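Local coordinates for protein putative chorismate mutase (Yersinia pestis biovar Microtus str. 91001, PDB 2GBB) that catalyses the Claisen rearrangement of chorismate to prephenate, as a secreted, all-helical chorismate mutase that may contribute to pathogenicity, at residues 12-17 with 99-104; 71-76 with 136-142; 111-116 with 150-155. One frame throughout, in Å; residues are numbered along the deposited sequence. Where two conformers were deposited one is given.

The three contacts are spread along an all-helical subunit. The centre of contact 1 (12-17 with 99-104) lies about 6 Å from the centre of the chain; it joins the end of helix 7-14 to helix 93-117. Contact 2 (71-76 with 136-142) sits about 15 Å from it, centre to centre, and touches it: Leu14 packs on Ile72 and Leu138, and Met17 on Ile72. Contact 3 (111-116 with 150-155) uses helix 93-117 again, farther along, about 25 Å from contact 2 and 19 Å from contact 1, centre to centre. In sequence, contacts 1 and 2 interleave, as do 2 and 3, whereas 1 closes before 3 opens. Probable substrate-site residues fall in contacts 1 and 2; contact 3 is packing.

Contact 1: residues 12-17 with 99-104; sequences ERLSYM and NIGELS
Arg13 turns CG anti to the backbone nitrogen (chi1 -165°) and stays extended as far as NE, a shape that carries its guanidinium across Ile100, with Ser104 at its edge; Tyr16, with CG anti to the carbonyl carbon, sets its ring with one face against Asn99 and an edge toward Leu103. The methyl CG2 of Ile100 lies over one face of the Arg13 guanidinium, toward its rim, with NH2 of Arg13 3.2 Å from that carbon. Ser104 CB is 3.6 Å from Arg13 NE. The other branch of Ile100 serves Tyr16 and selenomethionine Met17: CG1 meets Tyr16 CB at 3.6 Å and CD1 reaches Met17 CE at 3.8 Å. Over the Tyr16 ring sits Asn99 CB, 4.1 Å from the centroid and 20° off the normal, a CH-pi contact, while Leu103 CD2 approaches the ring edge at CE2. The segments are thus joined by apolar and CH-pi packing, with one charged group laid against it. Arg13 NE is buried and has no partner in the model, whereas NH1 hydrogen-bonds a citrate, probably from the crystallisation liquor. Arg13 probably binds the substrate, and the citrate bond is consistent with a pocket for carboxylate-bearing chorismate.

Contact 2: residues 71-76 with 136-142; sequences AIQYRY and HNLTSAD. With SO4 (sulfate ion), chain E; SO4 (sulfate ion), chain F.
Asp142 OD2 accepts both from Arg75 of helix 55-82 and from the backbone N of Thr139, two donors on one carboxylate oxygen. Arg75 NH1 reaches the syn lone pair of Asp142 OD2 at 2.8 Å in a salt bridge, the oxygen lying near the guanidinium plane, and Thr139 N donates to OD2 from the anti side, also at 2.8 Å. Thr139 and Asp142 form a capping box at the start of helix 140-150, although the return bond from Asp142 N to Thr139 OG1 is weak. Arg75 NH1 has a second acceptor, Asn137 O at 3.1 Å; this bond is nearly straight (167°), but the donor stands above the carbonyl plane. Thr139 CG2 lies over one face of the guanidinium, toward its rim. At the other end, Asn137 ND2 rests over the centre of the Tyr76 ring, 3.4 Å from CD2 of Tyr76, with amide and ring planes 74° apart. The His136 ring presents its edge to the same tyrosine in an offset edge-to-face pair, centroids 5.6 Å apart. Ile72 CD1 packs on Leu138 CG at 3.8 Å; Ile72 belongs to the part of helix 55-82 that probably binds substrate. A sulfate, probably from crystallisation, accepts from Ser140 N at the helix start. Arg75 NH2 forms a salt bridge with Asp79 of the second subunit, and Asp142 OD1 bonds Ser82 of that subunit. One guanidinium thus joins the capping box to the dimer interface, and the two carboxylates probably offset its charge.

Contact 3: residues 111-116 with 150-155; sequences IAEELK and FNQVKL
Segment 111-116 is regular helix, while 150-155 leaves the end of helix 140-150 through a type I turn from Phe150 to Val153, and the chain then comes nearest to the helix at Leu155, whose CA lies 6.9 Å from that of Ala112. The side chains that fill the gap belong to one stripe of the helix, Ile111 and Leu115, one turn apart, with the aliphatic part of Lys116 beside them. Ile111 divides its branches: CG1 approaches the edge of the Phe150 ring, 3.7 Å from CE1, and CG2 meets Val153 CG1, also at 3.7 Å, the two side chains crossing at about a right angle. The first branch points at the ring because CG1 is anti to the carbonyl carbon (chi1 -75°), whereas CG2 stands anti to the backbone nitrogen. Leu115 faces the departing chain, its CD2 3.5 Å from the carbonyl oxygen of Val153. Leu115 and Leu155 run antiparallel side by side, with Leu115 CB 3.8 Å from Leu155 CG. Farther along, Leu155 CD2 rests against Lys116 CG at 3.7 Å. All these cross-segment meetings are van der Waals packing, and two lysine amines find their partners elsewhere: Lys154 NZ bonds Asn151 O across the turn, at 3.1 Å, and Lys116 NZ reaches Leu51 O. Beyond the two segments, Val153 and Ile111 both touch Leu61 of helix 55-82, and the Phe150 ring meets that of Phe129 in helix 126-132. The contact therefore lays the chain that follows helix 140-150 against the late turns of helix 93-117, with helix 55-82 packed against both.

Contact 1: residues 12-17 with 99-104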
loop_
_atom_site.group_PDB
_atom_site.type_symbol
_atom_site.label_atom_id
_atom_site.label_comp_id
_atom_site.label_asym_id
_atom_site.label_seq_id
_atom_site.Cartn_x
_atom_site.Cartn_y
_atom_site.Cartn_z
ATOM N N GLU A 12 -15.057 12.999 -4.974
ATOM C CA GLU A 12 -15.158 12.438 -6.335
ATOM C C GLU A 12 -13.799 12.285 -7.011
ATOM O O GLU A 12 -13.579 11.302 -7.712
ATOM C CB GLU A 12 -16.057 13.321 -7.222
ATOM C CG GLU A 12 -17.533 13.511 -6.759
ATOM C CD GLU A 12 -18.143 14.846 -7.236
ATOM O OE1 GLU A 12 -19.030 15.427 -6.542
ATOM O OE2 GLU A 12 -17.726 15.326 -8.311
ATOM N N ARG A 13 -12.890 13.250 -6.823
ATOM C CA ARG A 13 -11.508 13.085 -7.332
ATOM C C ARG A 13 -10.900 11.746 -6.807
ATOM O O ARG A 13 -10.380 10.930 -7.559
ATOM C CB ARG A 13 -10.634 14.282 -6.940
ATOM C CG ARG A 13 -9.289 14.349 -7.760
ATOM C CD ARG A 13 -8.485 15.646 -7.547
ATOM N NE ARG A 13 -7.295 15.649 -8.401
ATOM C CZ ARG A 13 -6.164 14.986 -8.141
ATOM N NH1 ARG A 13 -6.032 14.294 -7.011
ATOM N NH2 ARG A 13 -5.155 15.019 -9.025
ATOM N N LEU A 14 -11.028 11.525 -5.510
ATOM C CA LEU A 14 -10.433 10.355 -4.850
ATOM C C LEU A 14 -11.148 9.023 -5.221
ATOM O O LEU A 14 -10.574 7.957 -5.120
ATOM C CB LEU A 14 -10.390 10.588 -3.316
ATOM C CG LEU A 14 -9.393 11.608 -2.734
ATOM C CD1 LEU A 14 -9.661 11.863 -1.233
ATOM C CD2 LEU A 14 -7.950 11.124 -2.888
ATOM N N SER A 15 -12.383 9.086 -5.726
ATOM C CA SER A 15 -13.086 7.858 -6.197
ATOM C C SER A 15 -12.431 7.197 -7.442
ATOM O O SER A 15 -12.730 6.081 -7.743
ATOM C CB SER A 15 -14.562 8.147 -6.510
ATOM O OG SER A 15 -14.631 9.038 -7.610
ATOM N N TYR A 16 -11.586 7.908 -8.171
ATOM C CA TYR A 16 -10.856 7.381 -9.325
ATOM C C TYR A 16 -9.567 6.638 -8.995
ATOM O O TYR A 16 -8.933 6.096 -9.867
ATOM C CB TYR A 16 -10.523 8.524 -10.305
ATOM C CG TYR A 16 -11.774 8.972 -10.995
ATOM C CD1 TYR A 16 -12.386 8.140 -11.939
ATOM C CD2 TYR A 16 -12.400 10.179 -10.662
ATOM C CE1 TYR A 16 -13.606 8.489 -12.546
ATOM C CE2 TYR A 16 -13.619 10.555 -11.297
ATOM C CZ TYR A 16 -14.207 9.693 -12.219
ATOM O OH TYR A 16 -15.423 10.020 -12.837
HETATM N N MSE A 17 -9.159 6.635 -7.744
HETATM C CA MSE A 17 -7.810 6.182 -7.420
HETATM C C MSE A 17 -7.686 4.664 -7.362
HETATM O O MSE A 17 -6.590 4.101 -7.536
HETATM C CB MSE A 17 -7.358 6.830 -6.124
HETATM C CG MSE A 17 -7.262 8.353 -6.254
HETATM SE SE MSE A 17 -6.148 8.885 -7.762
HETATM C CE MSE A 17 -6.582 10.715 -7.659
ATOM N N ASN A 99 -10.565 12.728 -16.272
ATOM C CA ASN A 99 -11.563 12.900 -15.230
ATOM C C ASN A 99 -11.024 13.490 -13.934
ATOM O O ASN A 99 -11.638 14.368 -13.325
ATOM C CB ASN A 99 -12.234 11.572 -14.938
ATOM C CG ASN A 99 -13.468 11.334 -15.813
ATOM O OD1 ASN A 99 -14.265 12.243 -16.045
ATOM N ND2 ASN A 99 -13.634 10.116 -16.270
ATOM N N ILE A 100 -9.848 13.018 -13.538
ATOM C CA ILE A 100 -9.180 13.511 -12.336
ATOM C C ILE A 100 -8.820 14.991 -12.535
ATOM O O ILE A 100 -9.050 15.804 -11.657
ATOM C CB ILE A 100 -7.934 12.621 -12.016
ATOM C CG1 ILE A 100 -8.374 11.237 -11.462
ATOM C CG2 ILE A 100 -6.965 13.290 -11.062
ATOM C CD1 ILE A 100 -7.183 10.198 -11.391
ATOM N N GLY A 101 -8.259 15.321 -13.696
ATOM C CA GLY A 101 -7.772 16.660 -13.990
ATOM C C GLY A 101 -8.962 17.611 -14.032
ATOM O O GLY A 101 -8.895 18.732 -13.509
ATOM N N GLU A 102 -10.054 17.128 -14.622
ATOM C CA GLU A 102 -11.323 17.854 -14.677
ATOM C C GLU A 102 -11.792 18.191 -13.270
ATOM O O GLU A 102 -12.136 19.333 -12.966
ATOM C CB GLU A 102 -12.334 17.005 -15.424
ATOM C CG GLU A 102 -13.667 17.671 -15.790
ATOM C CD GLU A 102 -14.390 16.935 -16.960
ATOM O OE1 GLU A 102 -15.318 17.581 -17.561
ATOM O OE2 GLU A 102 -14.028 15.734 -17.263
ATOM N N LEU A 103 -11.751 17.209 -12.386
ATOM C CA LEU A 103 -12.214 17.406 -11.013
ATOM C C LEU A 103 -11.291 18.336 -10.242
ATOM O O LEU A 103 -11.726 19.187 -9.437
ATOM C CB LEU A 103 -12.333 16.061 -10.295
ATOM C CG LEU A 103 -13.645 15.352 -9.979
ATOM C CD1 LEU A 103 -14.806 16.324 -9.737
ATOM C CD2 LEU A 103 -14.035 14.291 -10.971
ATOM N N SER A 104 -10.000 18.181 -10.506
ATOM C CA SER A 104 -9.007 19.069 -9.966
ATOM C C SER A 104 -9.301 20.569 -10.311
ATOM O O SER A 104 -9.267 21.454 -9.413
ATOM C CB SER A 104 -7.622 18.582 -10.404
ATOM O OG SER A 104 -6.677 19.379 -9.800
#

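Contact 2: residues 71-76 with 136-142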
loop_
_atom_site.group_PDB
_atom_site.type_symbol
_atom_site.label_atom_id
_atom_site.label_comp_id
_atom_site.label_asym_id
_atom_site.label_seq_id
_atom_site.Cartn_x
_atom_site.Cartn_y
_atom_site.Cartn_z
ATOM N N ALA A 71 -2.096 6.936 -0.646
ATOM C CA ALA A 71 -2.488 6.103 0.490
ATOM C C ALA A 71 -3.538 5.060 0.021
ATOM O O ALA A 71 -3.438 3.862 0.286
ATOM C CB ALA A 71 -3.002 6.987 1.661
ATOM N N ILE A 72 -4.526 5.519 -0.726
ATOM C CA ILE A 72 -5.582 4.659 -1.242
ATOM C C ILE A 72 -5.028 3.559 -2.140
ATOM O O ILE A 72 -5.389 2.357 -2.008
ATOM C CB ILE A 72 -6.587 5.501 -2.030
ATOM C CG1 ILE A 72 -7.440 6.343 -1.059
ATOM C CG2 ILE A 72 -7.412 4.593 -2.944
ATOM C CD1 ILE A 72 -8.404 7.310 -1.753
ATOM N N GLN A 73 -4.159 3.985 -3.070
ATOM C CA GLN A 73 -3.555 3.089 -4.035
ATOM C C GLN A 73 -2.694 2.046 -3.352
ATOM O O GLN A 73 -2.757 0.885 -3.704
ATOM C CB GLN A 73 -2.705 3.858 -5.034
ATOM C CG GLN A 73 -3.510 4.841 -5.933
ATOM C CD GLN A 73 -2.545 5.690 -6.738
ATOM O OE1 GLN A 73 -1.768 5.032 -7.521
ATOM N NE2 GLN A 73 -2.427 6.927 -6.557
ATOM N N TYR A 74 -1.881 2.473 -2.393
ATOM C CA TYR A 74 -1.030 1.528 -1.663
ATOM C C TYR A 74 -1.847 0.406 -0.985
ATOM O O TYR A 74 -1.492 -0.774 -1.049
ATOM C CB TYR A 74 -0.285 2.282 -0.565
ATOM C CG TYR A 74 1.029 2.914 -0.999
ATOM C CD1 TYR A 74 1.963 2.191 -1.740
ATOM C CD2 TYR A 74 1.299 4.281 -0.698
ATOM C CE1 TYR A 74 3.176 2.772 -2.150
ATOM C CE2 TYR A 74 2.485 4.874 -1.093
ATOM C CZ TYR A 74 3.398 4.131 -1.811
ATOM O OH TYR A 74 4.532 4.768 -2.164
ATOM N N ARG A 75 -2.948 0.828 -0.360
ATOM C CA ARG A 75 -3.869 -0.027 0.333
ATOM C C ARG A 75 -4.525 -1.012 -0.613
ATOM O O ARG A 75 -4.610 -2.191 -0.275
ATOM C CB ARG A 75 -4.868 0.826 1.110
ATOM C CG ARG A 75 -4.237 1.322 2.391
ATOM C CD ARG A 75 -5.124 2.267 3.254
ATOM N NE ARG A 75 -4.265 2.882 4.275
ATOM C CZ ARG A 75 -4.216 4.182 4.564
ATOM N NH1 ARG A 75 -5.020 5.040 3.922
ATOM N NH2 ARG A 75 -3.349 4.636 5.490
ATOM N N TYR A 76 -4.912 -0.559 -1.824
ATOM C CA TYR A 76 -5.407 -1.465 -2.832
ATOM C C TYR A 76 -4.356 -2.443 -3.261
ATOM O O TYR A 76 -4.665 -3.641 -3.433
ATOM C CB TYR A 76 -6.000 -0.736 -4.060
ATOM C CG TYR A 76 -7.482 -0.338 -3.852
ATOM C CD1 TYR A 76 -8.502 -1.316 -3.866
ATOM C CD2 TYR A 76 -7.825 0.980 -3.584
ATOM C CE1 TYR A 76 -9.868 -0.958 -3.656
ATOM C CE2 TYR A 76 -9.154 1.378 -3.434
ATOM C CZ TYR A 76 -10.184 0.391 -3.431
ATOM O OH TYR A 76 -11.502 0.790 -3.235
ATOM N N HIS A 136 -13.398 3.792 0.413
ATOM C CA HIS A 136 -12.676 2.611 0.815
ATOM C C HIS A 136 -11.159 2.924 0.777
ATOM O O HIS A 136 -10.671 3.621 -0.123
ATOM C CB HIS A 136 -13.037 1.443 -0.097
ATOM C CG HIS A 136 -12.478 0.129 0.357
ATOM N ND1 HIS A 136 -12.725 -0.396 1.611
ATOM C CD2 HIS A 136 -11.681 -0.762 -0.276
ATOM C CE1 HIS A 136 -12.101 -1.557 1.725
ATOM N NE2 HIS A 136 -11.460 -1.801 0.595
ATOM N N ASN A 137 -10.439 2.469 1.804
ATOM C CA ASN A 137 -8.978 2.638 1.855
ATOM C C ASN A 137 -8.470 4.045 2.119
ATOM O O ASN A 137 -7.305 4.333 1.945
ATOM C CB ASN A 137 -8.372 2.062 0.592
ATOM C CG ASN A 137 -8.307 0.573 0.627
ATOM O OD1 ASN A 137 -8.470 0.024 1.804
ATOM N ND2 ASN A 137 -8.073 -0.092 -0.391
ATOM N N LEU A 138 -9.340 4.927 2.582
ATOM C CA LEU A 138 -8.944 6.288 2.907
ATOM C C LEU A 138 -9.197 6.544 4.389
ATOM O O LEU A 138 -10.319 6.370 4.857
ATOM C CB LEU A 138 -9.827 7.231 2.106
ATOM C CG LEU A 138 -9.375 8.614 1.633
ATOM C CD1 LEU A 138 -10.463 9.593 1.941
ATOM C CD2 LEU A 138 -8.018 9.072 2.093
ATOM N N THR A 139 -8.209 7.010 5.134
ATOM C CA THR A 139 -8.442 7.167 6.564
ATOM C C THR A 139 -8.783 8.620 6.929
ATOM O O THR A 139 -8.643 9.541 6.123
ATOM C CB THR A 139 -7.247 6.706 7.443
ATOM O OG1 THR A 139 -6.153 7.597 7.258
ATOM C CG2 THR A 139 -6.807 5.228 7.156
ATOM N N SER A 140 -9.226 8.800 8.168
ATOM C CA SER A 140 -9.489 10.116 8.726
ATOM C C SER A 140 -8.242 10.992 8.833
ATOM O O SER A 140 -8.311 12.179 8.514
ATOM C CB SER A 140 -10.144 9.956 10.093
ATOM O OG SER A 140 -11.475 9.504 9.863
ATOM N N ALA A 141 -7.108 10.418 9.256
ATOM C CA ALA A 141 -5.821 11.129 9.119
ATOM C C ALA A 141 -5.508 11.626 7.657
ATOM O O ALA A 141 -5.001 12.738 7.482
ATOM C CB ALA A 141 -4.641 10.317 9.707
ATOM N N ASP A 142 -5.864 10.853 6.641
ATOM C CA ASP A 142 -5.655 11.266 5.235
ATOM C C ASP A 142 -6.532 12.484 4.930
ATOM O O ASP A 142 -6.088 13.439 4.285
ATOM C CB ASP A 142 -6.042 10.130 4.286
ATOM C CG ASP A 142 -5.123 8.887 4.413
ATOM O OD1 ASP A 142 -3.896 9.069 4.547
ATOM O OD2 ASP A 142 -5.639 7.738 4.361
HETATM S S SO4 E . -10.331 5.736 10.029
HETATM O O1 SO4 E . -9.163 6.589 9.954
HETATM O O2 SO4 E . -11.358 6.085 9.047
HETATM O O3 SO4 E . -9.873 4.370 9.787
HETATM O O4 SO4 E . -10.858 5.895 11.380
HETATM S S SO4 F . -14.367 -1.266 -3.331
HETATM O O1 SO4 F . -12.933 -1.203 -3.534
HETATM O O2 SO4 F . -15.023 -1.013 -4.605
HETATM O O3 SO4 F . -14.726 -2.594 -2.834
HETATM O O4 SO4 F . -14.789 -0.279 -2.344
#

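Contact 3: residues 111-116 with 150-155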
loop_
_atom_site.group_PDB
_atom_site.type_symbol
_atom_site.label_atom_id
_atom_site.label_comp_id
_atom_site.label_asym_id
_atom_site.label_seq_id
_atom_site.Cartn_x
_atom_site.Cartn_y
_atom_site.Cartn_z
ATOM N N ILE A 111 -13.223 26.488 -4.681
ATOM C CA ILE A 111 -12.498 27.189 -3.616
ATOM C C ILE A 111 -12.378 28.706 -3.872
ATOM O O ILE A 111 -12.586 29.516 -2.953
ATOM C CB ILE A 111 -11.082 26.584 -3.377
ATOM C CG1 ILE A 111 -11.192 25.245 -2.623
ATOM C CG2 ILE A 111 -10.235 27.541 -2.547
ATOM C CD1 ILE A 111 -9.854 24.407 -2.582
ATOM N N ALA A 112 -12.039 29.083 -5.104
ATOM C CA ALA A 112 -11.904 30.496 -5.466
ATOM C C ALA A 112 -13.245 31.199 -5.258
ATOM O O ALA A 112 -13.321 32.186 -4.546
ATOM C CB ALA A 112 -11.443 30.650 -6.931
ATOM N N GLU A 113 -14.303 30.679 -5.881
ATOM C CA GLU A 113 -15.659 31.181 -5.651
ATOM C C GLU A 113 -15.953 31.368 -4.134
ATOM O O GLU A 113 -16.303 32.481 -3.674
ATOM C CB GLU A 113 -16.681 30.251 -6.327
ATOM C CG GLU A 113 -18.108 30.838 -6.491
ATOM C CD GLU A 113 -19.145 30.230 -5.499
ATOM O OE1 GLU A 113 -18.842 30.130 -4.288
ATOM O OE2 GLU A 113 -20.277 29.861 -5.936
ATOM N N GLU A 114 -15.783 30.307 -3.350
ATOM C CA GLU A 114 -16.110 30.368 -1.933
ATOM C C GLU A 114 -15.330 31.419 -1.169
ATOM O O GLU A 114 -15.865 32.099 -0.297
ATOM C CB GLU A 114 -15.946 28.995 -1.278
ATOM C CG GLU A 114 -16.968 27.981 -1.840
ATOM C CD GLU A 114 -17.244 26.812 -0.913
ATOM O OE1 GLU A 114 -16.955 26.916 0.302
ATOM O OE2 GLU A 114 -17.753 25.783 -1.398
ATOM N N LEU A 115 -14.042 31.503 -1.468
ATOM C CA LEU A 115 -13.132 32.458 -0.848
ATOM C C LEU A 115 -13.564 33.895 -1.131
ATOM O O LEU A 115 -13.392 34.770 -0.266
ATOM C CB LEU A 115 -11.711 32.251 -1.384
ATOM C CG LEU A 115 -10.605 31.664 -0.497
ATOM C CD1 LEU A 115 -11.065 30.899 0.763
ATOM C CD2 LEU A 115 -9.560 30.905 -1.338
ATOM N N LYS A 116 -14.068 34.131 -2.346
ATOM C CA LYS A 116 -14.600 35.447 -2.749
ATOM C C LYS A 116 -15.937 35.764 -2.043
ATOM O O LYS A 116 -16.102 36.833 -1.461
ATOM C CB LYS A 116 -14.768 35.517 -4.278
ATOM C CG LYS A 116 -13.449 35.445 -5.029
ATOM C CD LYS A 116 -13.568 34.975 -6.511
ATOM C CE LYS A 116 -12.216 35.148 -7.193
ATOM N NZ LYS A 116 -12.134 34.697 -8.628
ATOM N N PHE A 150 -6.439 22.744 2.725
ATOM C CA PHE A 150 -7.552 23.427 2.072
ATOM C C PHE A 150 -7.742 24.840 2.664
ATOM O O PHE A 150 -7.953 25.831 1.945
ATOM C CB PHE A 150 -8.793 22.542 2.230
ATOM C CG PHE A 150 -10.093 23.262 2.146
ATOM C CD1 PHE A 150 -10.673 23.542 0.913
ATOM C CD2 PHE A 150 -10.793 23.599 3.326
ATOM C CE1 PHE A 150 -11.923 24.218 0.837
ATOM C CE2 PHE A 150 -12.033 24.244 3.260
ATOM C CZ PHE A 150 -12.589 24.560 1.996
ATOM N N ASN A 151 -7.614 24.918 3.981
ATOM C CA ASN A 151 -7.715 26.192 4.693
ATOM C C ASN A 151 -6.529 27.115 4.529
ATOM O O ASN A 151 -6.590 28.299 4.923
ATOM C CB ASN A 151 -8.003 25.935 6.187
ATOM C CG ASN A 151 -9.466 25.544 6.422
ATOM O OD1 ASN A 151 -10.369 26.129 5.822
ATOM N ND2 ASN A 151 -9.700 24.548 7.261
ATOM N N GLN A 152 -5.458 26.579 3.940
ATOM C CA GLN A 152 -4.245 27.365 3.644
ATOM C C GLN A 152 -4.354 28.049 2.284
ATOM O O GLN A 152 -3.582 28.970 2.002
ATOM C CB GLN A 152 -2.979 26.482 3.693
ATOM C CG GLN A 152 -2.625 25.940 5.094
ATOM C CD GLN A 152 -2.456 27.033 6.103
ATOM O OE1 GLN A 152 -3.057 26.999 7.191
ATOM N NE2 GLN A 152 -1.657 28.036 5.755
ATOM N N VAL A 153 -5.319 27.633 1.458
ATOM C CA VAL A 153 -5.467 28.235 0.136
ATOM C C VAL A 153 -6.032 29.672 0.224
ATOM O O VAL A 153 -7.080 29.887 0.837
ATOM C CB VAL A 153 -6.425 27.418 -0.791
ATOM C CG1 VAL A 153 -6.549 28.093 -2.165
ATOM C CG2 VAL A 153 -6.014 25.943 -0.902
ATOM N N LYS A 154 -5.385 30.626 -0.445
ATOM C CA LYS A 154 -5.795 32.058 -0.372
ATOM C C LYS A 154 -5.990 32.615 -1.760
ATOM O O LYS A 154 -5.369 32.167 -2.720
ATOM C CB LYS A 154 -4.719 32.923 0.335
ATOM C CG LYS A 154 -4.075 32.371 1.636
ATOM C CD LYS A 154 -5.033 32.397 2.824
ATOM C CE LYS A 154 -4.413 31.714 4.040
ATOM N NZ LYS A 154 -5.468 31.189 4.975
ATOM N N LEU A 155 -6.801 33.652 -1.851
ATOM C CA LEU A 155 -6.862 34.505 -3.028
ATOM C C LEU A 155 -5.583 35.305 -3.247
ATOM O O LEU A 155 -4.813 35.533 -2.311
ATOM C CB LEU A 155 -8.006 35.498 -2.874
ATOM C CG LEU A 155 -9.414 34.906 -2.792
ATOM C CD1 LEU A 155 -10.298 35.963 -2.100
ATOM C CD2 LEU A 155 -9.960 34.522 -4.193
#